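Local atomic coordinates of lipoprotein (Streptococcus pneumoniae, PDB entry 3CX3), a protein that binds zinc and, as a lipoprotein homologous with ABC transporter components, probably serves as the solute-binding protein of a zinc uptake system. Residues 23-28 with 135-139; 168-172 with 193-197. All coordinates share one frame. Numbering follows the deposited sequence.

Contact 1. Residues 23-28 with 135-139; sequences MVKEVS and IADKL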
HETATM    1  N   MSE A  23       9.319  -2.627   3.401  1.00 48.73           N
HETATM    2  CA  MSE A  23      10.092  -1.419   3.276  1.00 50.71           C
HETATM    3  C   MSE A  23      11.009  -1.213   4.482  1.00 51.47           C
HETATM    4  O   MSE A  23      12.055  -0.585   4.360  1.00 51.40           O
HETATM    5  CB  MSE A  23       9.143  -0.243   3.125  1.00 51.41           C
HETATM    6  CG  MSE A  23       9.476   0.646   1.990  1.00 54.51           C
HETATM    7 SE   MSE A  23       7.976   1.760   1.425  1.00 62.66          SE
HETATM    8  CE  MSE A  23       9.006   2.923   0.335  1.00 59.26           C
ATOM      9  N   VAL A  24      10.618  -1.724   5.648  1.00 52.75           N
ATOM     10  CA  VAL A  24      11.507  -1.673   6.812  1.00 54.12           C
ATOM     11  C   VAL A  24      12.608  -2.714   6.633  1.00 55.08           C
ATOM     12  O   VAL A  24      13.788  -2.435   6.877  1.00 55.39           O
ATOM     13  CB  VAL A  24      10.778  -1.909   8.145  1.00 53.96           C
ATOM     14  CG1 VAL A  24      11.703  -1.591   9.293  1.00 54.24           C
ATOM     15  CG2 VAL A  24       9.556  -1.046   8.245  1.00 54.04           C
ATOM     16  N   LYS A  25      12.205  -3.898   6.180  1.00 56.16           N
ATOM     17  CA  LYS A  25      13.111  -4.991   5.854  1.00 57.11           C
ATOM     18  C   LYS A  25      14.129  -4.637   4.770  1.00 57.55           C
ATOM     19  O   LYS A  25      15.286  -5.052   4.828  1.00 57.34           O
ATOM     20  CB  LYS A  25      12.312  -6.236   5.449  1.00 57.51           C
ATOM     21  CG  LYS A  25      12.078  -7.222   6.582  1.00 58.61           C
ATOM     22  CD  LYS A  25      11.741  -8.614   6.059  1.00 61.38           C
ATOM     23  CE  LYS A  25      12.166  -9.703   7.051  1.00 62.33           C
ATOM     24  NZ  LYS A  25      13.624 -10.040   6.975  1.00 62.07           N
ATOM     25  N   GLU A  26      13.700  -3.873   3.775  1.00 58.49           N
ATOM     26  CA  GLU A  26      14.622  -3.399   2.745  1.00 59.10           C
ATOM     27  C   GLU A  26      15.573  -2.339   3.284  1.00 59.25           C
ATOM     28  O   GLU A  26      16.724  -2.272   2.849  1.00 59.49           O
ATOM     29  CB  GLU A  26      13.875  -2.903   1.509  1.00 59.07           C
ATOM     30  CG  GLU A  26      14.108  -3.786   0.299  1.00 60.58           C
ATOM     31  CD  GLU A  26      12.832  -4.217  -0.399  1.00 61.85           C
ATOM     32  OE1 GLU A  26      12.590  -3.753  -1.531  1.00 61.28           O
ATOM     33  OE2 GLU A  26      12.081  -5.038   0.172  1.00 62.79           O
ATOM     34  N   VAL A  27      15.105  -1.535   4.238  1.00 59.14           N
ATOM     35  CA  VAL A  27      15.944  -0.496   4.818  1.00 59.50           C
ATOM     36  C   VAL A  27      16.957  -1.073   5.803  1.00 60.21           C
ATOM     37  O   VAL A  27      18.055  -0.537   5.950  1.00 60.02           O
ATOM     38  CB  VAL A  27      15.110   0.655   5.453  1.00 59.48           C
ATOM     39  CG1 VAL A  27      15.980   1.569   6.312  1.00 58.64           C
ATOM     40  CG2 VAL A  27      14.407   1.480   4.355  1.00 59.37           C
ATOM     41  N   SER A  28      16.586  -2.172   6.458  1.00 61.18           N
ATOM     42  CA  SER A  28      17.419  -2.790   7.490  1.00 62.28           C
ATOM     43  C   SER A  28      18.438  -3.808   6.942  1.00 63.74           C
ATOM     44  O   SER A  28      19.477  -4.062   7.571  1.00 63.69           O
ATOM     45  CB  SER A  28      16.537  -3.437   8.562  1.00 62.06           C
ATOM     46  OG  SER A  28      15.987  -2.456   9.427  1.00 61.37           O
ATOM     47  N   ILE A 135      11.483   6.345   6.731  1.00 39.90           N
ATOM     48  CA  ILE A 135      11.734   5.156   7.531  1.00 40.23           C
ATOM     49  C   ILE A 135      13.181   5.147   7.994  1.00 40.45           C
ATOM     50  O   ILE A 135      13.454   5.061   9.205  1.00 40.13           O
ATOM     51  CB  ILE A 135      11.347   3.853   6.773  1.00 39.97           C
ATOM     52  CG1 ILE A 135       9.817   3.724   6.709  1.00 39.34           C
ATOM     53  CG2 ILE A 135      12.005   2.631   7.410  1.00 41.17           C
ATOM     54  CD1 ILE A 135       9.287   2.529   5.924  1.00 36.27           C
ATOM     55  N   ALA A 136      14.101   5.266   7.031  1.00 40.76           N
ATOM     56  CA  ALA A 136      15.526   5.283   7.338  1.00 40.93           C
ATOM     57  C   ALA A 136      15.845   6.393   8.327  1.00 41.26           C
ATOM     58  O   ALA A 136      16.461   6.132   9.338  1.00 40.72           O
ATOM     59  CB  ALA A 136      16.357   5.415   6.059  1.00 41.05           C
ATOM     60  N   ASP A 137      15.388   7.616   8.049  1.00 42.26           N
ATOM     61  CA  ASP A 137      15.588   8.749   8.967  1.00 43.30           C
ATOM     62  C   ASP A 137      15.196   8.429  10.409  1.00 43.35           C
ATOM     63  O   ASP A 137      16.024   8.522  11.339  1.00 43.95           O
ATOM     64  CB  ASP A 137      14.820   9.981   8.486  1.00 43.54           C
ATOM     65  CG  ASP A 137      15.414  10.588   7.217  1.00 44.91           C
ATOM     66  OD1 ASP A 137      14.955  11.669   6.795  1.00 46.26           O
ATOM     67  OD2 ASP A 137      16.350   9.992   6.643  1.00 46.55           O
ATOM     68  N   LYS A 138      13.940   8.036  10.591  1.00 42.70           N
ATOM     69  CA  LYS A 138      13.419   7.742  11.925  1.00 42.16           C
ATOM     70  C   LYS A 138      14.156   6.562  12.524  1.00 41.43           C
ATOM     71  O   LYS A 138      14.538   6.597  13.691  1.00 41.03           O
ATOM     72  CB  LYS A 138      11.907   7.469  11.887  1.00 42.46           C
ATOM     73  CG  LYS A 138      11.055   8.667  11.495  1.00 42.03           C
ATOM     74  CD  LYS A 138       9.596   8.235  11.319  1.00 43.63           C
ATOM     75  CE  LYS A 138       8.590   9.308  11.712  1.00 42.99           C
ATOM     76  NZ  LYS A 138       8.804  10.642  11.054  1.00 45.84           N
ATOM     77  N   LEU A 139      14.367   5.526  11.718  1.00 41.80           N
ATOM     78  CA  LEU A 139      15.203   4.398  12.140  1.00 42.26           C
ATOM     79  C   LEU A 139      16.608   4.855  12.528  1.00 43.21           C
ATOM     80  O   LEU A 139      17.160   4.392  13.539  1.00 43.44           O
ATOM     81  CB  LEU A 139      15.266   3.297  11.083  1.00 41.12           C
ATOM     82  CG  LEU A 139      14.478   2.009  11.384  1.00 41.65           C
ATOM     83  CD1 LEU A 139      13.096   2.306  11.977  1.00 40.80           C
ATOM     84  CD2 LEU A 139      14.355   1.066  10.159  1.00 35.37           C
TER
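Helix 18-28, which follows the first strand of the N-terminal parallel sheet in this cluster A-1-type metal-binding protein, packs here through aliphatic side chains on the later part of helix 125-142, beside that sheet. The short segments cross at -65° with axes 10.3 Å apart; they bury 266 Å², and the side-chain contacts are apolar apart from the Ser28 hydroxyl. Met23, present as selenomethionine, sets its CB 3.9 Å from CD1 of Ile135. Val24 spreads over two partners a turn apart, with CG2 4.3 Å from Ile135 CD1 and CG1 3.9 Å from Leu139 CD2. The CA-to-CB bond of Val27 points toward helix 125-142, and its side chain touches Ile135, Ala136 and Leu139; Val27 and Ala136 are the closest CA pair, 6.3 Å apart, where the alanine side chain is small. Tyr150 touches Val27, and Phe157 touches Met23 and Glu26, so helix 147-173 packs beside the pair. Ser28 hydrogen-bonds Asn32 through its hydroxyl, while the same OG rests 4.0 Å from Leu139 CD2.

Contact 2. Residues 168-172 with 193-197; sequences FQPKF and RFGLN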
ATOM      1  N   PHE A 168       8.351   2.774 -17.104  1.00 60.02           N
ATOM      2  CA  PHE A 168       6.910   2.786 -17.335  1.00 60.36           C
ATOM      3  C   PHE A 168       6.243   4.054 -17.882  1.00 61.24           C
ATOM      4  O   PHE A 168       5.152   3.975 -18.449  1.00 60.95           O
ATOM      5  CB  PHE A 168       6.181   2.310 -16.079  1.00 60.14           C
ATOM      6  CG  PHE A 168       6.105   0.834 -15.986  1.00 59.05           C
ATOM      7  CD1 PHE A 168       5.044   0.149 -16.557  1.00 58.11           C
ATOM      8  CD2 PHE A 168       7.125   0.113 -15.387  1.00 58.88           C
ATOM      9  CE1 PHE A 168       4.989  -1.232 -16.499  1.00 57.42           C
ATOM     10  CE2 PHE A 168       7.066  -1.274 -15.321  1.00 57.91           C
ATOM     11  CZ  PHE A 168       5.998  -1.936 -15.875  1.00 57.02           C
ATOM     12  N   GLN A 169       6.870   5.216 -17.725  1.00 62.84           N
ATOM     13  CA  GLN A 169       6.236   6.442 -18.203  1.00 64.40           C
ATOM     14  C   GLN A 169       5.855   6.345 -19.687  1.00 65.39           C
ATOM     15  O   GLN A 169       4.725   6.688 -20.039  1.00 65.59           O
ATOM     16  CB  GLN A 169       7.071   7.691 -17.880  1.00 64.30           C
ATOM     17  CG  GLN A 169       6.340   9.021 -18.082  1.00 65.89           C
ATOM     18  CD  GLN A 169       4.999   9.117 -17.335  1.00 67.61           C
ATOM     19  OE1 GLN A 169       3.994   8.531 -17.748  1.00 68.25           O
ATOM     20  NE2 GLN A 169       4.980   9.888 -16.254  1.00 67.39           N
ATOM     21  N   PRO A 170       6.783   5.873 -20.556  1.00 66.48           N
ATOM     22  CA  PRO A 170       6.429   5.654 -21.963  1.00 66.97           C
ATOM     23  C   PRO A 170       5.301   4.651 -22.182  1.00 66.99           C
ATOM     24  O   PRO A 170       4.387   4.947 -22.947  1.00 67.22           O
ATOM     25  CB  PRO A 170       7.738   5.152 -22.583  1.00 66.82           C
ATOM     26  CG  PRO A 170       8.782   5.750 -21.715  1.00 66.76           C
ATOM     27  CD  PRO A 170       8.210   5.582 -20.338  1.00 66.53           C
ATOM     28  N   LYS A 171       5.363   3.492 -21.525  1.00 66.63           N
ATOM     29  CA  LYS A 171       4.298   2.485 -21.610  1.00 66.24           C
ATOM     30  C   LYS A 171       2.928   3.154 -21.532  1.00 66.06           C
ATOM     31  O   LYS A 171       2.102   3.025 -22.437  1.00 65.60           O
ATOM     32  CB  LYS A 171       4.422   1.466 -20.473  1.00 66.38           C
ATOM     33  CG  LYS A 171       5.811   0.899 -20.274  1.00 66.58           C
ATOM     34  CD  LYS A 171       5.861  -0.597 -20.500  1.00 66.82           C
ATOM     35  CE  LYS A 171       7.289  -1.096 -20.307  1.00 67.01           C
ATOM     36  NZ  LYS A 171       7.352  -2.574 -20.184  1.00 66.24           N
ATOM     37  N   PHE A 172       2.712   3.895 -20.448  1.00 66.39           N
ATOM     38  CA  PHE A 172       1.439   4.568 -20.202  1.00 66.79           C
ATOM     39  C   PHE A 172       1.231   5.798 -21.086  1.00 67.73           C
ATOM     40  O   PHE A 172       0.112   6.266 -21.233  1.00 67.93           O
ATOM     41  CB  PHE A 172       1.295   4.932 -18.720  1.00 66.30           C
ATOM     42  CG  PHE A 172       1.390   3.749 -17.779  1.00 65.21           C
ATOM     43  CD1 PHE A 172       0.338   2.842 -17.660  1.00 64.66           C
ATOM     44  CD2 PHE A 172       2.514   3.561 -16.992  1.00 63.63           C
ATOM     45  CE1 PHE A 172       0.418   1.768 -16.778  1.00 62.31           C
ATOM     46  CE2 PHE A 172       2.601   2.485 -16.121  1.00 62.49           C
ATOM     47  CZ  PHE A 172       1.556   1.593 -16.016  1.00 61.96           C
ATOM     48  N   ARG A 193       0.091   9.529 -11.290  1.00 56.65           N
ATOM     49  CA  ARG A 193       1.484   9.628 -11.734  1.00 56.88           C
ATOM     50  C   ARG A 193       1.679   9.198 -13.201  1.00 56.72           C
ATOM     51  O   ARG A 193       2.745   9.406 -13.786  1.00 56.14           O
ATOM     52  CB  ARG A 193       2.448   8.877 -10.813  1.00 57.02           C
ATOM     53  CG  ARG A 193       3.904   9.094 -11.238  1.00 58.01           C
ATOM     54  CD  ARG A 193       4.882   9.092 -10.104  1.00 60.77           C
ATOM     55  NE  ARG A 193       4.578  10.076  -9.065  1.00 62.61           N
ATOM     56  CZ  ARG A 193       4.982  11.345  -9.070  1.00 64.18           C
ATOM     57  NH1 ARG A 193       5.709  11.825 -10.077  1.00 63.48           N
ATOM     58  NH2 ARG A 193       4.649  12.137  -8.058  1.00 64.61           N
ATOM     59  N   PHE A 194       0.646   8.628 -13.806  1.00 56.67           N
ATOM     60  CA  PHE A 194       0.817   8.102 -15.146  1.00 56.62           C
ATOM     61  C   PHE A 194      -0.195   8.579 -16.180  1.00 56.50           C
ATOM     62  O   PHE A 194      -0.307   8.003 -17.259  1.00 56.51           O
ATOM     63  CB  PHE A 194       0.926   6.579 -15.077  1.00 56.58           C
ATOM     64  CG  PHE A 194       2.194   6.115 -14.441  1.00 56.67           C
ATOM     65  CD1 PHE A 194       2.199   5.640 -13.139  1.00 57.10           C
ATOM     66  CD2 PHE A 194       3.399   6.186 -15.137  1.00 57.30           C
ATOM     67  CE1 PHE A 194       3.385   5.208 -12.539  1.00 57.92           C
ATOM     68  CE2 PHE A 194       4.593   5.764 -14.552  1.00 58.30           C
ATOM     69  CZ  PHE A 194       4.588   5.275 -13.246  1.00 58.51           C
ATOM     70  N   GLY A 195      -0.906   9.655 -15.861  1.00 56.53           N
ATOM     71  CA  GLY A 195      -1.869  10.243 -16.787  1.00 56.35           C
ATOM     72  C   GLY A 195      -3.152   9.447 -16.894  1.00 56.37           C
ATOM     73  O   GLY A 195      -4.156   9.943 -17.407  1.00 56.66           O
ATOM     74  N   LEU A 196      -3.114   8.203 -16.415  1.00 55.69           N
ATOM     75  CA  LEU A 196      -4.291   7.366 -16.339  1.00 54.31           C
ATOM     76  C   LEU A 196      -5.300   7.967 -15.370  1.00 53.48           C
ATOM     77  O   LEU A 196      -4.956   8.817 -14.536  1.00 53.12           O
ATOM     78  CB  LEU A 196      -3.911   5.974 -15.840  1.00 54.62           C
ATOM     79  CG  LEU A 196      -2.699   5.274 -16.462  1.00 54.34           C
ATOM     80  CD1 LEU A 196      -2.332   4.079 -15.607  1.00 52.76           C
ATOM     81  CD2 LEU A 196      -2.971   4.845 -17.905  1.00 54.90           C
ATOM     82  N   ASN A 197      -6.553   7.535 -15.505  1.00 52.00           N
ATOM     83  CA  ASN A 197      -7.559   7.780 -14.485  1.00 50.43           C
ATOM     84  C   ASN A 197      -8.226   6.462 -14.118  1.00 47.97           C
ATOM     85  O   ASN A 197      -8.464   5.623 -14.982  1.00 47.75           O
ATOM     86  CB  ASN A 197      -8.577   8.836 -14.919  1.00 51.06           C
ATOM     87  CG  ASN A 197      -9.547   8.323 -15.939  1.00 53.13           C
ATOM     88  OD1 ASN A 197      -9.181   8.072 -17.086  1.00 55.38           O
ATOM     89  ND2 ASN A 197     -10.807   8.171 -15.533  1.00 56.10           N
TER
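Phe194 and Phe172 carry most of this contact, in which the loop after helix 188-193 lies against helix 147-173 near its C-terminal end. Their rings meet obliquely, centroids 4.7 Å apart and planes at 45°, with the closest approach 3.3 Å between Phe172 CD2 and Phe194 CD2; Phe172 CE2 lies over one face of the Phe194 ring. Gln169 reaches the edge of that ring, its OE1 3.6 Å from Phe194 CD2, and its NE2 makes a weak hydrogen bond of 3.4 Å to Arg193 O. Beyond Phe194 the chain turns through Gly195, whose positive phi suits glycine, and brings Leu196 back toward the helix, so that its CD1 sits 3.6 Å from CD1 of Phe172. Met276 of helix 268-281 touches Phe194, and Ala280 touches Phe172. This is helix-to-loop packing in the C-terminal lobe: an alpha-to-beta connection, leading into edge strand 198-200 of its parallel sheet, is seated on the long linking helix characteristic of cluster A-1 metal-binding proteins.

Contact 1 closes before contact 2 opens, and their centres lie 28 Å apart, the nearest atoms about 13 Å, so the two do not touch. Contact 1 lies beside the sheet 33-36, 12-15, 61-64, 86-89, contact 2 in the lobe with the sheet 198-200, 180-182, 230-232, 252-254. Helix 147-173 spans the distance: residues along its earlier part touch contact 1, and its last turns form one side of contact 2. Such a long helix joining two lobes is the hallmark of this family of binding proteins. Zinc is held by His44, His120, His184 and Glu259, drawn from both halves; a rigid connecting helix, as in relatives, probably limits how far the lobes can move.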